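Local coordinates for protein dally-like, isoform A (Drosophila melanogaster, PDB 6XTZ) that is a glypican, probably a cell-surface heparan sulfate proteoglycan, that binds Wnt and Hedgehog proteins and also O-palmitoleoyl serine, consistent with shielding the Wnt lipid, at residues E26-C40 with V45-A58. The protein carries 5 engineered substitutions. Sequence-based numbering, arbitrary orientation.
Sequences EIPQKPSNERVLRYC and VGTCCTYNMETRMA
The carboxylate of E54 meets the backbone of residues 38-40 and accepts from all three N-H groups. OE1 accepts from R38 N at 2.9 Å through its syn lone pair. OE2 accepts twice: from Y39 N at 2.6 Å, above the carboxylate plane, and from C40 N, nearly along the C-O axis. CG is anti to the backbone N (chi1 -173°) and the chain runs on extended, carrying the acid from the first turn of helix 51-110 to the loop. With an alanine here, the N-H groups of R38, Y39 and C40 are likely to lose their shared acceptor. The ring of Y39 slants past the carboxylate, and its CE2 meets A58 CB at 3.8 Å. Y51 OH lies over one face of the R38 guanidinium, ring and guanidinium planes 31° apart. L37 reaches T47 tip to tip, CD1 to OG1 3.6 Å. This is the cysteine-rich N-terminal end of the glypican core, where the loop folds back on the start of the long helix. Disulfides C40-C236, C48-C10 and C49-C239 tie both segments to their surroundings. A T50-M53 capping box starts the helix. S32 and T47 make a single antiparallel hydrogen-bonded bridge, S32 N to T47 O 2.7 Å. P28 CD touches M53 SD at 3.5 Å. E26 OE1 and R56 NH1 form a salt bridge at 3.2 Å, with a weak hydrogen bond.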
ATOM      1  N   GLU A  26     -15.743 -44.258 -14.702  1.00 89.63           N
ATOM      2  CA  GLU A  26     -15.835 -44.073 -13.260  1.00 86.03           C
ATOM      3  C   GLU A  26     -17.225 -43.653 -12.802  1.00 81.42           C
ATOM      4  O   GLU A  26     -17.562 -43.853 -11.631  1.00 80.45           O
ATOM      5  CB  GLU A  26     -14.819 -43.025 -12.798  1.00 85.14           C
ATOM      6  CG  GLU A  26     -13.425 -43.193 -13.379  1.00 88.03           C
ATOM      7  CD  GLU A  26     -12.455 -42.146 -12.865  1.00 93.04           C
ATOM      8  OE1 GLU A  26     -12.664 -41.645 -11.740  1.00 90.34           O
ATOM      9  OE2 GLU A  26     -11.490 -41.818 -13.586  1.00 95.96           O
ATOM     10  N   ILE A  27     -18.033 -43.079 -13.689  1.00 78.52           N
ATOM     11  CA  ILE A  27     -19.327 -42.514 -13.313  1.00 71.33           C
ATOM     12  C   ILE A  27     -20.326 -43.635 -13.052  1.00 70.92           C
ATOM     13  O   ILE A  27     -20.640 -44.411 -13.966  1.00 71.81           O
ATOM     14  CB  ILE A  27     -19.849 -41.556 -14.395  1.00 63.70           C
ATOM     15  CG1 ILE A  27     -18.834 -40.444 -14.655  1.00 65.85           C
ATOM     16  CG2 ILE A  27     -21.191 -40.970 -13.984  1.00 58.33           C
ATOM     17  CD1 ILE A  27     -19.252 -39.484 -15.742  1.00 73.59           C
ATOM     18  N   PRO A  28     -20.851 -43.757 -11.833  1.00 68.81           N
ATOM     19  CA  PRO A  28     -21.872 -44.780 -11.575  1.00 68.76           C
ATOM     20  C   PRO A  28     -23.179 -44.418 -12.263  1.00 71.69           C
ATOM     21  O   PRO A  28     -23.650 -43.281 -12.181  1.00 70.42           O
ATOM     22  CB  PRO A  28     -22.012 -44.764 -10.049  1.00 66.62           C
ATOM     23  CG  PRO A  28     -21.611 -43.385  -9.656  1.00 65.81           C
ATOM     24  CD  PRO A  28     -20.539 -42.971 -10.629  1.00 68.45           C
ATOM     25  N   GLN A  29     -23.759 -45.398 -12.957  1.00 75.17           N
ATOM     26  CA  GLN A  29     -25.031 -45.170 -13.635  1.00 72.32           C
ATOM     27  C   GLN A  29     -26.171 -45.047 -12.632  1.00 70.18           C
ATOM     28  O   GLN A  29     -27.039 -44.178 -12.773  1.00 67.38           O
ATOM     29  CB  GLN A  29     -25.300 -46.302 -14.625  1.00 75.26           C
ATOM     30  CG  GLN A  29     -24.176 -46.512 -15.627  1.00 82.30           C
ATOM     31  CD  GLN A  29     -24.334 -47.786 -16.431  1.00 87.27           C
ATOM     32  OE1 GLN A  29     -25.210 -48.606 -16.153  1.00 90.78           O
ATOM     33  NE2 GLN A  29     -23.483 -47.959 -17.436  1.00 87.39           N
ATOM     34  N   LYS A  30     -26.180 -45.898 -11.617  1.00 72.08           N
ATOM     35  CA  LYS A  30     -27.174 -45.886 -10.560  1.00 72.59           C
ATOM     36  C   LYS A  30     -26.573 -45.342  -9.270  1.00 66.65           C
ATOM     37  O   LYS A  30     -25.353 -45.382  -9.077  1.00 64.53           O
ATOM     38  CB  LYS A  30     -27.721 -47.300 -10.320  1.00 79.80           C
ATOM     39  CG  LYS A  30     -28.328 -47.942 -11.556  1.00 89.03           C
ATOM     40  CD  LYS A  30     -29.415 -47.063 -12.155  1.00 92.90           C
ATOM     41  CE  LYS A  30     -30.014 -47.697 -13.402  1.00 94.50           C
ATOM     42  NZ  LYS A  30     -30.643 -49.016 -13.111  1.00 92.81           N
ATOM     43  N   PRO A  31     -27.401 -44.808  -8.371  1.00 63.73           N
ATOM     44  CA  PRO A  31     -26.871 -44.288  -7.104  1.00 65.68           C
ATOM     45  C   PRO A  31     -26.141 -45.363  -6.312  1.00 67.59           C
ATOM     46  O   PRO A  31     -26.581 -46.513  -6.234  1.00 64.03           O
ATOM     47  CB  PRO A  31     -28.125 -43.803  -6.370  1.00 65.62           C
ATOM     48  CG  PRO A  31     -29.099 -43.501  -7.456  1.00 66.14           C
ATOM     49  CD  PRO A  31     -28.835 -44.513  -8.532  1.00 61.87           C
ATOM     50  N   SER A  32     -25.012 -44.974  -5.726  1.00 65.80           N
ATOM     51  CA  SER A  32     -24.199 -45.869  -4.915  1.00 65.82           C
ATOM     52  C   SER A  32     -24.695 -45.852  -3.475  1.00 62.60           C
ATOM     53  O   SER A  32     -24.923 -44.781  -2.903  1.00 65.27           O
ATOM     54  CB  SER A  32     -22.727 -45.457  -4.976  1.00 71.06           C
ATOM     55  OG  SER A  32     -21.927 -46.276  -4.142  1.00 79.84           O
ATOM     56  N   ASN A  33     -24.858 -47.037  -2.892  1.00 61.07           N
ATOM     57  CA  ASN A  33     -25.371 -47.175  -1.537  1.00 64.06           C
ATOM     58  C   ASN A  33     -24.284 -47.094  -0.472  1.00 61.01           C
ATOM     59  O   ASN A  33     -24.605 -47.115   0.721  1.00 64.96           O
ATOM     60  CB  ASN A  33     -26.131 -48.499  -1.392  1.00 74.85           C
ATOM     61  CG  ASN A  33     -27.267 -48.629  -2.387  1.00 82.47           C
ATOM     62  OD1 ASN A  33     -28.313 -47.997  -2.241  1.00 85.87           O
ATOM     63  ND2 ASN A  33     -27.069 -49.457  -3.406  1.00 83.63           N
ATOM     64  N   GLU A  34     -23.016 -47.007  -0.864  1.00 60.88           N
ATOM     65  CA  GLU A  34     -21.946 -46.864   0.111  1.00 68.66           C
ATOM     66  C   GLU A  34     -21.998 -45.491   0.773  1.00 65.91           C
ATOM     67  O   GLU A  34     -22.479 -44.513   0.193  1.00 64.07           O
ATOM     68  CB  GLU A  34     -20.583 -47.074  -0.549  1.00 75.68           C
ATOM     69  CG  GLU A  34     -20.214 -48.530  -0.764  1.00 84.06           C
ATOM     70  CD  GLU A  34     -18.772 -48.703  -1.197  1.00 88.81           C
ATOM     71  OE1 GLU A  34     -18.453 -48.372  -2.359  1.00 89.08           O
ATOM     72  OE2 GLU A  34     -17.957 -49.160  -0.369  1.00 91.56           O
ATOM     73  N   ARG A  35     -21.497 -45.427   2.005  1.00 66.25           N
ATOM     74  CA  ARG A  35     -21.455 -44.197   2.797  1.00 62.52           C
ATOM     75  C   ARG A  35     -20.008 -43.954   3.215  1.00 57.56           C
ATOM     76  O   ARG A  35     -19.625 -44.219   4.356  1.00 59.60           O
ATOM     77  CB  ARG A  35     -22.368 -44.283   4.025  1.00 67.24           C
ATOM     78  CG  ARG A  35     -23.837 -44.536   3.755  1.00 68.52           C
ATOM     79  CD  ARG A  35     -24.649 -43.969   4.908  1.00 71.89           C
ATOM     80  NE  ARG A  35     -25.956 -44.592   5.075  1.00 81.29           N
ATOM     81  CZ  ARG A  35     -26.890 -44.128   5.899  1.00 81.87           C
ATOM     82  NH1 ARG A  35     -28.055 -44.751   6.007  1.00 77.50           N
ATOM     83  NH2 ARG A  35     -26.660 -43.032   6.609  1.00 83.14           N
ATOM     84  N   VAL A  36     -19.200 -43.440   2.290  1.00 56.95           N
ATOM     85  CA  VAL A  36     -17.782 -43.238   2.571  1.00 56.73           C
ATOM     86  C   VAL A  36     -17.314 -41.875   2.079  1.00 60.46           C
ATOM     87  O   VAL A  36     -16.117 -41.565   2.134  1.00 63.16           O
ATOM     88  CB  VAL A  36     -16.929 -44.360   1.949  1.00 60.64           C
ATOM     89  CG1 VAL A  36     -17.143 -45.674   2.689  1.00 58.84           C
ATOM     90  CG2 VAL A  36     -17.253 -44.510   0.472  1.00 63.70           C
ATOM     91  N   LEU A  37     -18.240 -41.050   1.596  1.00 55.65           N
ATOM     92  CA  LEU A  37     -17.866 -39.719   1.139  1.00 53.91           C
ATOM     93  C   LEU A  37     -17.405 -38.866   2.313  1.00 52.28           C
ATOM     94  O   LEU A  37     -18.009 -38.877   3.390  1.00 53.30           O
ATOM     95  CB  LEU A  37     -19.032 -39.044   0.415  1.00 54.02           C
ATOM     96  CG  LEU A  37     -19.459 -39.685  -0.909  1.00 53.18           C
ATOM     97  CD1 LEU A  37     -20.428 -38.781  -1.660  1.00 45.17           C
ATOM     98  CD2 LEU A  37     -18.247 -40.020  -1.770  1.00 52.77           C
ATOM     99  N   ARG A  38     -16.316 -38.129   2.094  1.00 45.97           N
ATOM    100  CA  ARG A  38     -15.702 -37.297   3.122  1.00 46.73           C
ATOM    101  C   ARG A  38     -16.348 -35.927   3.249  1.00 56.49           C
ATOM    102  O   ARG A  38     -16.433 -35.392   4.361  1.00 58.48           O
ATOM    103  CB  ARG A  38     -14.209 -37.117   2.832  1.00 46.95           C
ATOM    104  CG  ARG A  38     -13.395 -38.392   2.927  1.00 56.50           C
ATOM    105  CD  ARG A  38     -11.919 -38.117   2.686  1.00 55.28           C
ATOM    106  NE  ARG A  38     -11.632 -37.819   1.286  1.00 54.32           N
ATOM    107  CZ  ARG A  38     -10.413 -37.587   0.811  1.00 53.17           C
ATOM    108  NH1 ARG A  38      -9.366 -37.617   1.624  1.00 51.18           N
ATOM    109  NH2 ARG A  38     -10.238 -37.329  -0.479  1.00 54.74           N
ATOM    110  N   TYR A  39     -16.794 -35.343   2.142  1.00 58.02           N
ATOM    111  CA  TYR A  39     -17.290 -33.974   2.141  1.00 48.96           C
ATOM    112  C   TYR A  39     -18.763 -33.883   1.779  1.00 50.62           C
ATOM    113  O   TYR A  39     -19.516 -33.169   2.452  1.00 50.00           O
ATOM    114  CB  TYR A  39     -16.459 -33.117   1.176  1.00 49.01           C
ATOM    115  CG  TYR A  39     -14.971 -33.346   1.299  1.00 47.68           C
ATOM    116  CD1 TYR A  39     -14.313 -33.136   2.506  1.00 49.04           C
ATOM    117  CD2 TYR A  39     -14.219 -33.766   0.209  1.00 42.82           C
ATOM    118  CE1 TYR A  39     -12.953 -33.344   2.624  1.00 46.02           C
ATOM    119  CE2 TYR A  39     -12.858 -33.976   0.318  1.00 41.95           C
ATOM    120  CZ  TYR A  39     -12.231 -33.764   1.528  1.00 47.20           C
ATOM    121  OH  TYR A  39     -10.877 -33.970   1.642  1.00 54.34           O
ATOM    122  N   CYS A  40     -19.198 -34.580   0.734  1.00 50.97           N
ATOM    123  CA  CYS A  40     -20.615 -34.599   0.411  1.00 46.84           C
ATOM    124  C   CYS A  40     -21.374 -35.455   1.418  1.00 48.81           C
ATOM    125  O   CYS A  40     -20.797 -36.244   2.170  1.00 52.91           O
ATOM    126  CB  CYS A  40     -20.847 -35.134  -1.002  1.00 44.49           C
ATOM    127  SG  CYS A  40     -19.873 -34.332  -2.291  1.00 54.81           S
ATOM    128  N   VAL A  45     -30.441 -42.979   0.919  1.00 66.86           N
ATOM    129  CA  VAL A  45     -30.979 -43.077  -0.432  1.00 69.67           C
ATOM    130  C   VAL A  45     -29.880 -43.236  -1.475  1.00 69.17           C
ATOM    131  O   VAL A  45     -30.169 -43.595  -2.622  1.00 68.85           O
ATOM    132  CB  VAL A  45     -31.852 -41.850  -0.753  1.00 71.62           C
ATOM    133  CG1 VAL A  45     -32.987 -41.731   0.251  1.00 76.32           C
ATOM    134  CG2 VAL A  45     -31.010 -40.585  -0.766  1.00 63.97           C
ATOM    135  N   GLY A  46     -28.631 -42.979  -1.113  1.00 66.95           N
ATOM    136  CA  GLY A  46     -27.506 -43.167  -2.007  1.00 61.63           C
ATOM    137  C   GLY A  46     -26.959 -41.843  -2.516  1.00 55.95           C
ATOM    138  O   GLY A  46     -27.461 -40.761  -2.209  1.00 54.15           O
ATOM    139  N   THR A  47     -25.901 -41.961  -3.316  1.00 54.76           N
ATOM    140  CA  THR A  47     -25.229 -40.814  -3.905  1.00 57.20           C
ATOM    141  C   THR A  47     -24.748 -41.176  -5.302  1.00 57.02           C
ATOM    142  O   THR A  47     -24.493 -42.346  -5.601  1.00 51.94           O
ATOM    143  CB  THR A  47     -24.040 -40.353  -3.051  1.00 60.60           C
ATOM    144  OG1 THR A  47     -23.297 -39.355  -3.762  1.00 64.15           O
ATOM    145  CG2 THR A  47     -23.126 -41.527  -2.732  1.00 59.24           C
ATOM    146  N   CYS A  48     -24.627 -40.162  -6.155  1.00 55.08           N
ATOM    147  CA  CYS A  48     -24.152 -40.355  -7.519  1.00 54.00           C
ATOM    148  C   CYS A  48     -22.643 -40.211  -7.645  1.00 55.25           C
ATOM    149  O   CYS A  48     -22.120 -40.274  -8.762  1.00 60.72           O
ATOM    150  CB  CYS A  48     -24.838 -39.365  -8.467  1.00 52.18           C
ATOM    151  SG  CYS A  48     -26.622 -39.565  -8.596  1.00 59.88           S
ATOM    152  N   CYS A  49     -21.934 -40.026  -6.536  1.00 48.50           N
ATOM    153  CA  CYS A  49     -20.495 -39.822  -6.546  1.00 47.67           C
ATOM    154  C   CYS A  49     -19.800 -40.940  -5.785  1.00 54.57           C
ATOM    155  O   CYS A  49     -20.316 -41.436  -4.778  1.00 59.17           O
ATOM    156  CB  CYS A  49     -20.129 -38.471  -5.924  1.00 50.80           C
ATOM    157  SG  CYS A  49     -20.634 -37.058  -6.915  1.00 55.08           S
ATOM    158  N   THR A  50     -18.631 -41.332  -6.274  1.00 54.95           N
ATOM    159  CA  THR A  50     -17.768 -42.273  -5.581  1.00 52.82           C
ATOM    160  C   THR A  50     -16.700 -41.511  -4.804  1.00 48.44           C
ATOM    161  O   THR A  50     -16.581 -40.288  -4.894  1.00 52.62           O
ATOM    162  CB  THR A  50     -17.119 -43.246  -6.567  1.00 53.55           C
ATOM    163  OG1 THR A  50     -16.220 -42.529  -7.422  1.00 57.40           O
ATOM    164  CG2 THR A  50     -18.182 -43.926  -7.420  1.00 58.65           C
ATOM    165  N   TYR A  51     -15.915 -42.261  -4.030  1.00 49.68           N
ATOM    166  CA  TYR A  51     -14.829 -41.655  -3.269  1.00 47.82           C
ATOM    167  C   TYR A  51     -13.766 -41.068  -4.191  1.00 51.76           C
ATOM    168  O   TYR A  51     -13.176 -40.026  -3.882  1.00 55.62           O
ATOM    169  CB  TYR A  51     -14.215 -42.692  -2.330  1.00 51.86           C
ATOM    170  CG  TYR A  51     -13.207 -42.140  -1.348  1.00 52.12           C
ATOM    171  CD1 TYR A  51     -13.601 -41.717  -0.085  1.00 48.68           C
ATOM    172  CD2 TYR A  51     -11.858 -42.068  -1.671  1.00 44.30           C
ATOM    173  CE1 TYR A  51     -12.682 -41.223   0.821  1.00 46.98           C
ATOM    174  CE2 TYR A  51     -10.933 -41.578  -0.771  1.00 43.81           C
ATOM    175  CZ  TYR A  51     -11.350 -41.158   0.473  1.00 47.16           C
ATOM    176  OH  TYR A  51     -10.429 -40.670   1.369  1.00 45.28           O
ATOM    177  N   ASN A  52     -13.509 -41.724  -5.326  1.00 50.79           N
ATOM    178  CA  ASN A  52     -12.506 -41.212  -6.255  1.00 50.95           C
ATOM    179  C   ASN A  52     -13.015 -39.991  -7.011  1.00 46.46           C
ATOM    180  O   ASN A  52     -12.244 -39.070  -7.299  1.00 43.25           O
ATOM    181  CB  ASN A  52     -12.086 -42.310  -7.230  1.00 52.97           C
ATOM    182  CG  ASN A  52     -11.368 -43.456  -6.544  1.00 58.80           C
ATOM    183  OD1 ASN A  52     -10.557 -43.244  -5.639  1.00 57.46           O
ATOM    184  ND2 ASN A  52     -11.666 -44.680  -6.966  1.00 58.47           N
ATOM    185  N   MET A  53     -14.306 -39.964  -7.351  1.00 47.36           N
ATOM    186  CA  MET A  53     -14.869 -38.778  -7.990  1.00 47.00           C
ATOM    187  C   MET A  53     -14.818 -37.580  -7.054  1.00 49.56           C
ATOM    188  O   MET A  53     -14.511 -36.460  -7.478  1.00 54.80           O
ATOM    189  CB  MET A  53     -16.306 -39.050  -8.430  1.00 46.42           C
ATOM    190  CG  MET A  53     -16.439 -40.093  -9.521  1.00 48.61           C
ATOM    191  SD  MET A  53     -18.162 -40.527  -9.803  1.00 56.37           S
ATOM    192  CE  MET A  53     -18.859 -38.922 -10.186  1.00 50.51           C
ATOM    193  N   GLU A  54     -15.112 -37.800  -5.771  1.00 48.61           N
ATOM    194  CA  GLU A  54     -15.073 -36.715  -4.798  1.00 44.38           C
ATOM    195  C   GLU A  54     -13.656 -36.184  -4.619  1.00 46.47           C
ATOM    196  O   GLU A  54     -13.453 -34.970  -4.503  1.00 45.63           O
ATOM    197  CB  GLU A  54     -15.640 -37.196  -3.465  1.00 46.26           C
ATOM    198  CG  GLU A  54     -15.798 -36.103  -2.428  1.00 42.85           C
ATOM    199  CD  GLU A  54     -16.194 -36.646  -1.073  1.00 42.87           C
ATOM    200  OE1 GLU A  54     -15.699 -37.729  -0.694  1.00 45.38           O
ATOM    201  OE2 GLU A  54     -17.003 -35.989  -0.386  1.00 45.53           O
ATOM    202  N   THR A  55     -12.665 -37.078  -4.595  1.00 47.50           N
ATOM    203  CA  THR A  55     -11.283 -36.643  -4.413  1.00 46.85           C
ATOM    204  C   THR A  55     -10.804 -35.813  -5.597  1.00 49.67           C
ATOM    205  O   THR A  55     -10.139 -34.786  -5.412  1.00 47.37           O
ATOM    206  CB  THR A  55     -10.372 -37.852  -4.198  1.00 48.30           C
ATOM    207  OG1 THR A  55     -10.821 -38.592  -3.056  1.00 53.85           O
ATOM    208  CG2 THR A  55      -8.935 -37.406  -3.972  1.00 46.53           C
ATOM    209  N   ARG A  56     -11.134 -36.236  -6.820  1.00 51.40           N
ATOM    210  CA  ARG A  56     -10.741 -35.472  -8.001  1.00 51.64           C
ATOM    211  C   ARG A  56     -11.340 -34.071  -7.973  1.00 51.99           C
ATOM    212  O   ARG A  56     -10.631 -33.074  -8.145  1.00 53.56           O
ATOM    213  CB  ARG A  56     -11.160 -36.211  -9.274  1.00 55.75           C
ATOM    214  CG  ARG A  56     -11.114 -35.345 -10.525  1.00 56.37           C
ATOM    215  CD  ARG A  56     -11.518 -36.115 -11.774  1.00 61.64           C
ATOM    216  NE  ARG A  56     -10.402 -36.854 -12.359  1.00 67.63           N
ATOM    217  CZ  ARG A  56     -10.194 -38.155 -12.190  1.00 76.68           C
ATOM    218  NH1 ARG A  56     -11.027 -38.874 -11.451  1.00 75.41           N
ATOM    219  NH2 ARG A  56      -9.150 -38.740 -12.765  1.00 83.65           N
ATOM    220  N   MET A  57     -12.653 -33.978  -7.754  1.00 52.40           N
ATOM    221  CA  MET A  57     -13.302 -32.677  -7.682  1.00 47.86           C
ATOM    222  C   MET A  57     -12.838 -31.868  -6.478  1.00 50.75           C
ATOM    223  O   MET A  57     -12.897 -30.634  -6.517  1.00 52.02           O
ATOM    224  CB  MET A  57     -14.821 -32.853  -7.650  1.00 50.21           C
ATOM    225  CG  MET A  57     -15.379 -33.589  -8.860  1.00 50.22           C
ATOM    226  SD  MET A  57     -17.169 -33.794  -8.796  1.00 52.12           S
ATOM    227  CE  MET A  57     -17.347 -34.826  -7.345  1.00 48.04           C
ATOM    228  N   ALA A  58     -12.369 -32.530  -5.417  1.00 49.42           N
ATOM    229  CA  ALA A  58     -11.853 -31.803  -4.262  1.00 43.27           C
ATOM    230  C   ALA A  58     -10.551 -31.092  -4.598  1.00 47.43           C
ATOM    231  O   ALA A  58     -10.396 -29.895  -4.326  1.00 48.36           O
ATOM    232  CB  ALA A  58     -11.656 -32.750  -3.080  1.00 46.09           C
TER
HETATM  233  O   HOH W   1     -13.299 -38.108  -1.076  1.00 51.71           O